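Long-range contact in putative Transcriptional Regulator (Rhodococcus sp., PDB 2IA2), which is a putative transcriptional regulator of the IclR family that probably binds DNA through its helix-turn-helix domain and may sense a ligand through its C-terminal domain: residues V95-V107 with S248-L260. Sequence-based numbering, arbitrary orientation.
Sequences VAQPHLEKLSHKV and SLRVTATDIEQDL
His99 lays one ring face over the backbone at Asp255 C and Ile256 N, a knob in the hole formed by Thr252, Asp255, Ile256 and Asp259. The two segments run antiparallel, their axes 9.3 Å apart at closest approach and 157° between their directions. They pack side by side on one sheet of the GAF-like C-terminal domain of the IclR family. Ile256 and His99 lie alongside each other with their ends pointing opposite ways, Ile256 CG1 3.6 Å from His99 CB. At the ring edge, His99 NE2 donates to Asp259 OD2 at 2.7 Å. The acceptor lies in the ring plane, but the donor approaches from above the carboxylate plane. A water joins Asp259 OD2 to the carbonyl O of Val95. An alanine at His99 is likely to leave Asp259 without its direct partner and open a gap beside Ile256. On the side facing the sheet, Ile256 CD1 meets Ala96 CB at 4.0 Å; Leu100 and Leu103 reach strand 223-232. With CG anti to the backbone N (chi1 178°), Leu103 points its branches at helix 246-264, and CD1 comes within 3.6 Å of Ser248 CB. The extended chain of exposed Lys106 brings NZ to Ser248 OG, a 2.9 Å hydrogen bond.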
ATOM      1  N   VAL A  95       9.002   4.004  -2.307  1.00 23.17           N
ATOM      2  CA  VAL A  95       9.009   4.039  -0.842  1.00 22.80           C
ATOM      3  C   VAL A  95      10.430   4.406  -0.328  1.00 23.89           C
ATOM      4  O   VAL A  95      10.599   5.306   0.523  1.00 25.29           O
ATOM      5  CB  VAL A  95       8.515   2.721  -0.235  1.00 23.06           C
ATOM      6  CG1 VAL A  95       8.861   2.652   1.272  1.00 20.62           C
ATOM      7  CG2 VAL A  95       6.950   2.513  -0.494  1.00 23.37           C
ATOM      8  N   ALA A  96      11.435   3.749  -0.902  1.00 22.78           N
ATOM      9  CA  ALA A  96      12.853   3.958  -0.570  1.00 22.94           C
ATOM     10  C   ALA A  96      13.410   5.330  -0.887  1.00 23.32           C
ATOM     11  O   ALA A  96      14.137   5.868  -0.092  1.00 23.45           O
ATOM     12  CB  ALA A  96      13.686   2.887  -1.230  1.00 21.30           C
ATOM     13  N   GLN A  97      13.079   5.899  -2.051  1.00 25.19           N
ATOM     14  CA  GLN A  97      13.667   7.189  -2.483  1.00 25.93           C
ATOM     15  C   GLN A  97      13.804   8.307  -1.422  1.00 26.41           C
ATOM     16  O   GLN A  97      14.906   8.779  -1.199  1.00 27.08           O
ATOM     17  CB  GLN A  97      13.049   7.705  -3.807  1.00 27.12           C
ATOM     18  CG  GLN A  97      13.938   8.710  -4.580  1.00 28.17           C
ATOM     19  CD  GLN A  97      15.270   8.083  -5.039  1.00 30.78           C
ATOM     20  OE1 GLN A  97      15.325   6.917  -5.420  1.00 32.06           O
ATOM     21  NE2 GLN A  97      16.310   8.862  -5.039  1.00 30.70           N
ATOM     22  N   PRO A  98      12.697   8.761  -0.792  1.00 26.91           N
ATOM     23  CA  PRO A  98      12.874   9.870   0.147  1.00 27.47           C
ATOM     24  C   PRO A  98      13.821   9.505   1.311  1.00 27.19           C
ATOM     25  O   PRO A  98      14.492  10.373   1.848  1.00 28.48           O
ATOM     26  CB  PRO A  98      11.456  10.175   0.661  1.00 28.33           C
ATOM     27  CG  PRO A  98      10.543   9.193   0.045  1.00 28.86           C
ATOM     28  CD  PRO A  98      11.284   8.313  -0.911  1.00 27.60           C
ATOM     29  N   HIS A  99      13.902   8.238   1.648  1.00 25.80           N
ATOM     30  CA  HIS A  99      14.748   7.802   2.717  1.00 24.93           C
ATOM     31  C   HIS A  99      16.202   7.779   2.287  1.00 24.06           C
ATOM     32  O   HIS A  99      17.035   8.154   3.021  1.00 25.12           O
ATOM     33  CB  HIS A  99      14.308   6.452   3.251  1.00 24.41           C
ATOM     34  CG  HIS A  99      12.941   6.456   3.842  1.00 24.75           C
ATOM     35  ND1 HIS A  99      12.628   7.129   4.989  1.00 26.92           N
ATOM     36  CD2 HIS A  99      11.800   5.889   3.425  1.00 22.80           C
ATOM     37  CE1 HIS A  99      11.354   6.973   5.258  1.00 22.47           C
ATOM     38  NE2 HIS A  99      10.829   6.219   4.321  1.00 26.59           N
ATOM     39  N   LEU A 100      16.460   7.382   1.064  1.00 22.60           N
ATOM     40  CA  LEU A 100      17.818   7.507   0.483  1.00 24.20           C
ATOM     41  C   LEU A 100      18.243   8.938   0.401  1.00 24.24           C
ATOM     42  O   LEU A 100      19.412   9.251   0.660  1.00 23.90           O
ATOM     43  CB  LEU A 100      17.894   6.893  -0.917  1.00 22.86           C
ATOM     44  CG  LEU A 100      17.640   5.382  -0.940  1.00 24.51           C
ATOM     45  CD1 LEU A 100      17.907   4.857  -2.381  1.00 19.23           C
ATOM     46  CD2 LEU A 100      18.422   4.607   0.138  1.00 19.30           C
ATOM     47  N   GLU A 101      17.302   9.822   0.033  1.00 25.01           N
ATOM     48  CA  GLU A 101      17.654  11.229  -0.118  1.00 27.68           C
ATOM     49  C   GLU A 101      18.078  11.793   1.217  1.00 27.80           C
ATOM     50  O   GLU A 101      19.087  12.479   1.276  1.00 29.90           O
ATOM     51  CB  GLU A 101      16.529  12.093  -0.679  1.00 28.21           C
ATOM     52  CG  GLU A 101      16.179  11.833  -2.131  1.00 33.40           C
ATOM     53  CD  GLU A 101      17.236  12.341  -3.138  1.00 39.83           C
ATOM     54  OE1 GLU A 101      18.119  13.219  -2.834  1.00 40.24           O
ATOM     55  OE2 GLU A 101      17.166  11.824  -4.276  1.00 42.12           O
ATOM     56  N   LYS A 102      17.337  11.494   2.286  1.00 28.55           N
ATOM     57  CA  LYS A 102      17.703  11.937   3.645  1.00 30.15           C
ATOM     58  C   LYS A 102      19.038  11.361   4.081  1.00 28.72           C
ATOM     59  O   LYS A 102      19.863  12.088   4.608  1.00 29.83           O
ATOM     60  CB  LYS A 102      16.604  11.646   4.691  1.00 30.03           C
ATOM     61  CG  LYS A 102      15.271  12.373   4.363  1.00 35.34           C
ATOM     62  CD  LYS A 102      14.025  12.039   5.267  1.00 35.21           C
ATOM     63  CE  LYS A 102      12.639  12.232   4.500  1.00 42.07           C
ATOM     64  NZ  LYS A 102      11.793  10.916   4.186  1.00 48.42           N
ATOM     65  N   LEU A 103      19.262  10.072   3.851  1.00 27.32           N
ATOM     66  CA  LEU A 103      20.497   9.421   4.260  1.00 26.67           C
ATOM     67  C   LEU A 103      21.686  10.081   3.538  1.00 27.00           C
ATOM     68  O   LEU A 103      22.610  10.557   4.156  1.00 28.41           O
ATOM     69  CB  LEU A 103      20.447   7.905   3.953  1.00 25.98           C
ATOM     70  CG  LEU A 103      21.735   7.129   4.294  1.00 26.23           C
ATOM     71  CD1 LEU A 103      22.155   7.349   5.816  1.00 22.73           C
ATOM     72  CD2 LEU A 103      21.664   5.630   3.953  1.00 23.06           C
ATOM     73  N   SER A 104      21.642  10.101   2.218  1.00 28.59           N
ATOM     74  CA  SER A 104      22.698  10.710   1.420  1.00 29.88           C
ATOM     75  C   SER A 104      23.022  12.137   1.790  1.00 31.27           C
ATOM     76  O   SER A 104      24.193  12.538   1.800  1.00 31.19           O
ATOM     77  CB  SER A 104      22.450  10.554  -0.062  1.00 29.60           C
ATOM     78  OG  SER A 104      22.893   9.244  -0.471  1.00 31.99           O
ATOM     79  N   HIS A 105      21.996  12.895   2.127  1.00 32.17           N
ATOM     80  CA  HIS A 105      22.178  14.292   2.489  1.00 34.00           C
ATOM     81  C   HIS A 105      22.783  14.396   3.869  1.00 34.23           C
ATOM     82  O   HIS A 105      23.523  15.337   4.139  1.00 36.06           O
ATOM     83  CB  HIS A 105      20.869  15.090   2.433  1.00 34.53           C
ATOM     84  CG  HIS A 105      21.040  16.513   2.857  1.00 42.70           C
ATOM     85  ND1 HIS A 105      21.754  17.435   2.110  1.00 49.03           N
ATOM     86  CD2 HIS A 105      20.668  17.158   3.996  1.00 48.26           C
ATOM     87  CE1 HIS A 105      21.802  18.588   2.761  1.00 50.47           C
ATOM     88  NE2 HIS A 105      21.140  18.449   3.903  1.00 50.89           N
ATOM     89  N   LYS A 106      22.485  13.438   4.742  1.00 32.90           N
ATOM     90  CA  LYS A 106      23.056  13.431   6.084  1.00 33.61           C
ATOM     91  C   LYS A 106      24.566  13.076   6.103  1.00 33.85           C
ATOM     92  O   LYS A 106      25.341  13.740   6.754  1.00 34.75           O
ATOM     93  CB  LYS A 106      22.267  12.473   6.994  1.00 32.93           C
ATOM     94  CG  LYS A 106      22.743  12.504   8.403  1.00 35.35           C
ATOM     95  CD  LYS A 106      22.157  11.372   9.134  1.00 36.48           C
ATOM     96  CE  LYS A 106      22.357  11.581  10.604  1.00 40.02           C
ATOM     97  NZ  LYS A 106      21.950  10.340  11.328  1.00 40.48           N
ATOM     98  N   VAL A 107      24.963  12.018   5.401  1.00 32.40           N
ATOM     99  CA  VAL A 107      26.347  11.521   5.445  1.00 30.99           C
ATOM    100  C   VAL A 107      27.207  11.906   4.233  1.00 31.51           C
ATOM    101  O   VAL A 107      28.427  11.649   4.227  1.00 30.66           O
ATOM    102  CB  VAL A 107      26.384   9.954   5.658  1.00 30.86           C
ATOM    103  CG1 VAL A 107      25.549   9.555   6.902  1.00 28.58           C
ATOM    104  CG2 VAL A 107      25.938   9.161   4.381  1.00 28.20           C
ATOM    105  N   SER A 248      23.526   5.290  10.885  1.00 27.73           N
ATOM    106  CA  SER A 248      22.503   5.920  10.052  1.00 28.46           C
ATOM    107  C   SER A 248      21.934   4.947   9.047  1.00 26.79           C
ATOM    108  O   SER A 248      20.748   4.932   8.834  1.00 26.60           O
ATOM    109  CB  SER A 248      23.096   7.146   9.334  1.00 28.12           C
ATOM    110  OG  SER A 248      23.461   8.086  10.301  1.00 28.75           O
ATOM    111  N   LEU A 249      22.800   4.140   8.427  1.00 26.66           N
ATOM    112  CA  LEU A 249      22.358   3.097   7.488  1.00 25.38           C
ATOM    113  C   LEU A 249      21.307   2.159   8.153  1.00 24.90           C
ATOM    114  O   LEU A 249      20.273   1.848   7.566  1.00 23.02           O
ATOM    115  CB  LEU A 249      23.586   2.333   6.971  1.00 25.18           C
ATOM    116  CG  LEU A 249      23.237   1.123   6.076  1.00 27.85           C
ATOM    117  CD1 LEU A 249      22.549   1.572   4.826  1.00 27.75           C
ATOM    118  CD2 LEU A 249      24.460   0.338   5.737  1.00 30.50           C
ATOM    119  N   ARG A 250      21.543   1.753   9.409  1.00 26.15           N
ATOM    120  CA  ARG A 250      20.590   0.904  10.135  1.00 26.93           C
ATOM    121  C   ARG A 250      19.241   1.553  10.314  1.00 26.27           C
ATOM    122  O   ARG A 250      18.180   0.910  10.145  1.00 27.30           O
ATOM    123  CB  ARG A 250      21.157   0.467  11.505  1.00 26.20           C
ATOM    124  CG  ARG A 250      22.108  -0.707  11.427  1.00 27.28           C
ATOM    125  CD  ARG A 250      22.540  -1.081  12.874  1.00 30.68           C
ATOM    126  NE  ARG A 250      23.709  -1.960  12.942  1.00 30.57           N
ATOM    127  CZ  ARG A 250      23.628  -3.292  12.881  1.00 34.57           C
ATOM    128  NH1 ARG A 250      22.440  -3.900  12.733  1.00 31.82           N
ATOM    129  NH2 ARG A 250      24.735  -4.024  12.939  1.00 35.56           N
ATOM    130  N   VAL A 251      19.262   2.840  10.657  1.00 27.53           N
ATOM    131  CA  VAL A 251      18.025   3.586  10.873  1.00 26.45           C
ATOM    132  C   VAL A 251      17.264   3.763   9.551  1.00 25.76           C
ATOM    133  O   VAL A 251      16.056   3.659   9.523  1.00 26.52           O
ATOM    134  CB  VAL A 251      18.286   4.925  11.607  1.00 27.48           C
ATOM    135  CG1 VAL A 251      17.011   5.737  11.704  1.00 28.20           C
ATOM    136  CG2 VAL A 251      18.810   4.659  13.075  1.00 27.78           C
ATOM    137  N   THR A 252      17.979   3.987   8.452  1.00 23.90           N
ATOM    138  CA  THR A 252      17.349   4.143   7.156  1.00 22.68           C
ATOM    139  C   THR A 252      16.673   2.847   6.755  1.00 21.93           C
ATOM    140  O   THR A 252      15.559   2.871   6.301  1.00 23.58           O
ATOM    141  CB  THR A 252      18.422   4.575   6.103  1.00 22.33           C
ATOM    142  OG1 THR A 252      18.892   5.863   6.475  1.00 23.28           O
ATOM    143  CG2 THR A 252      17.836   4.658   4.691  1.00 21.72           C
ATOM    144  N   ALA A 253      17.348   1.714   6.935  1.00 22.18           N
ATOM    145  CA  ALA A 253      16.800   0.432   6.598  1.00 22.35           C
ATOM    146  C   ALA A 253      15.467   0.256   7.340  1.00 23.08           C
ATOM    147  O   ALA A 253      14.487  -0.113   6.733  1.00 22.43           O
ATOM    148  CB  ALA A 253      17.756  -0.686   7.010  1.00 21.89           C
ATOM    149  N   THR A 254      15.442   0.529   8.648  1.00 24.71           N
ATOM    150  CA  THR A 254      14.239   0.349   9.436  1.00 25.64           C
ATOM    151  C   THR A 254      13.093   1.336   9.032  1.00 26.29           C
ATOM    152  O   THR A 254      11.907   0.970   8.932  1.00 25.62           O
ATOM    153  CB  THR A 254      14.561   0.398  10.962  1.00 26.50           C
ATOM    154  OG1 THR A 254      14.894   1.727  11.353  1.00 34.02           O
ATOM    155  CG2 THR A 254      15.733  -0.451  11.311  1.00 28.05           C
ATOM    156  N   ASP A 255      13.449   2.584   8.766  1.00 26.56           N
ATOM    157  CA  ASP A 255      12.474   3.531   8.214  1.00 26.04           C
ATOM    158  C   ASP A 255      11.833   3.048   6.912  1.00 25.02           C
ATOM    159  O   ASP A 255      10.652   3.265   6.707  1.00 22.73           O
ATOM    160  CB  ASP A 255      13.140   4.876   7.891  1.00 26.46           C
ATOM    161  CG  ASP A 255      13.626   5.609   9.135  1.00 28.78           C
ATOM    162  OD1 ASP A 255      13.220   5.236  10.258  1.00 29.56           O
ATOM    163  OD2 ASP A 255      14.386   6.579   8.971  1.00 33.08           O
ATOM    164  N   ILE A 256      12.632   2.470   6.017  1.00 24.01           N
ATOM    165  CA  ILE A 256      12.126   1.967   4.733  1.00 23.34           C
ATOM    166  C   ILE A 256      11.204   0.741   4.965  1.00 24.31           C
ATOM    167  O   ILE A 256      10.081   0.676   4.425  1.00 24.48           O
ATOM    168  CB  ILE A 256      13.306   1.628   3.714  1.00 23.53           C
ATOM    169  CG1 ILE A 256      14.020   2.906   3.277  1.00 20.95           C
ATOM    170  CG2 ILE A 256      12.792   0.894   2.440  1.00 23.05           C
ATOM    171  CD1 ILE A 256      15.278   2.684   2.386  1.00 21.42           C
ATOM    172  N   GLU A 257      11.651  -0.179   5.810  1.00 25.10           N
ATOM    173  CA  GLU A 257      10.835  -1.331   6.246  1.00 26.41           C
ATOM    174  C   GLU A 257       9.468  -0.934   6.752  1.00 24.82           C
ATOM    175  O   GLU A 257       8.479  -1.563   6.411  1.00 24.43           O
ATOM    176  CB  GLU A 257      11.503  -2.063   7.415  1.00 26.69           C
ATOM    177  CG  GLU A 257      12.602  -2.904   6.920  1.00 30.74           C
ATOM    178  CD  GLU A 257      13.266  -3.721   8.037  1.00 33.29           C
ATOM    179  OE1 GLU A 257      13.042  -3.422   9.233  1.00 35.98           O
ATOM    180  OE2 GLU A 257      14.021  -4.643   7.700  1.00 30.68           O
ATOM    181  N   GLN A 258       9.446   0.078   7.603  1.00 24.70           N
ATOM    182  CA  GLN A 258       8.228   0.441   8.290  1.00 25.98           C
ATOM    183  C   GLN A 258       7.268   1.023   7.262  1.00 25.18           C
ATOM    184  O   GLN A 258       6.105   0.709   7.288  1.00 24.22           O
ATOM    185  CB  GLN A 258       8.475   1.477   9.366  1.00 25.14           C
ATOM    186  CG  GLN A 258       9.222   0.928  10.541  1.00 34.66           C
ATOM    187  CD  GLN A 258       9.256   1.896  11.691  1.00 42.55           C
ATOM    188  OE1 GLN A 258       8.688   3.007  11.622  1.00 46.01           O
ATOM    189  NE2 GLN A 258       9.907   1.491  12.763  1.00 45.08           N
ATOM    190  N   ASP A 259       7.774   1.851   6.346  1.00 24.80           N
ATOM    191  CA  ASP A 259       6.919   2.445   5.294  1.00 24.87           C
ATOM    192  C   ASP A 259       6.408   1.379   4.340  1.00 24.43           C
ATOM    193  O   ASP A 259       5.288   1.432   3.824  1.00 24.07           O
ATOM    194  CB  ASP A 259       7.689   3.547   4.502  1.00 25.29           C
ATOM    195  CG  ASP A 259       7.594   4.929   5.170  1.00 27.60           C
ATOM    196  OD1 ASP A 259       6.881   5.050   6.195  1.00 28.09           O
ATOM    197  OD2 ASP A 259       8.166   5.891   4.637  1.00 27.39           O
ATOM    198  N   LEU A 260       7.252   0.424   4.060  1.00 25.81           N
ATOM    199  CA  LEU A 260       6.890  -0.590   3.089  1.00 28.63           C
ATOM    200  C   LEU A 260       5.774  -1.417   3.695  1.00 28.05           C
ATOM    201  O   LEU A 260       4.850  -1.812   3.012  1.00 29.18           O
ATOM    202  CB  LEU A 260       8.100  -1.451   2.786  1.00 28.25           C
ATOM    203  CG  LEU A 260       8.219  -2.328   1.546  1.00 32.71           C
ATOM    204  CD1 LEU A 260       8.130  -1.525   0.206  1.00 31.68           C
ATOM    205  CD2 LEU A 260       9.621  -3.006   1.700  1.00 32.36           C
TER
HETATM  206  O   HOH W   1       8.364   6.505   1.844  1.00 28.72           O
HETATM  207  O   HOH W   2      17.005   8.025   5.943  1.00 24.88           O
HETATM  208  O   HOH W   3      14.627   8.077   6.956  1.00 25.31           O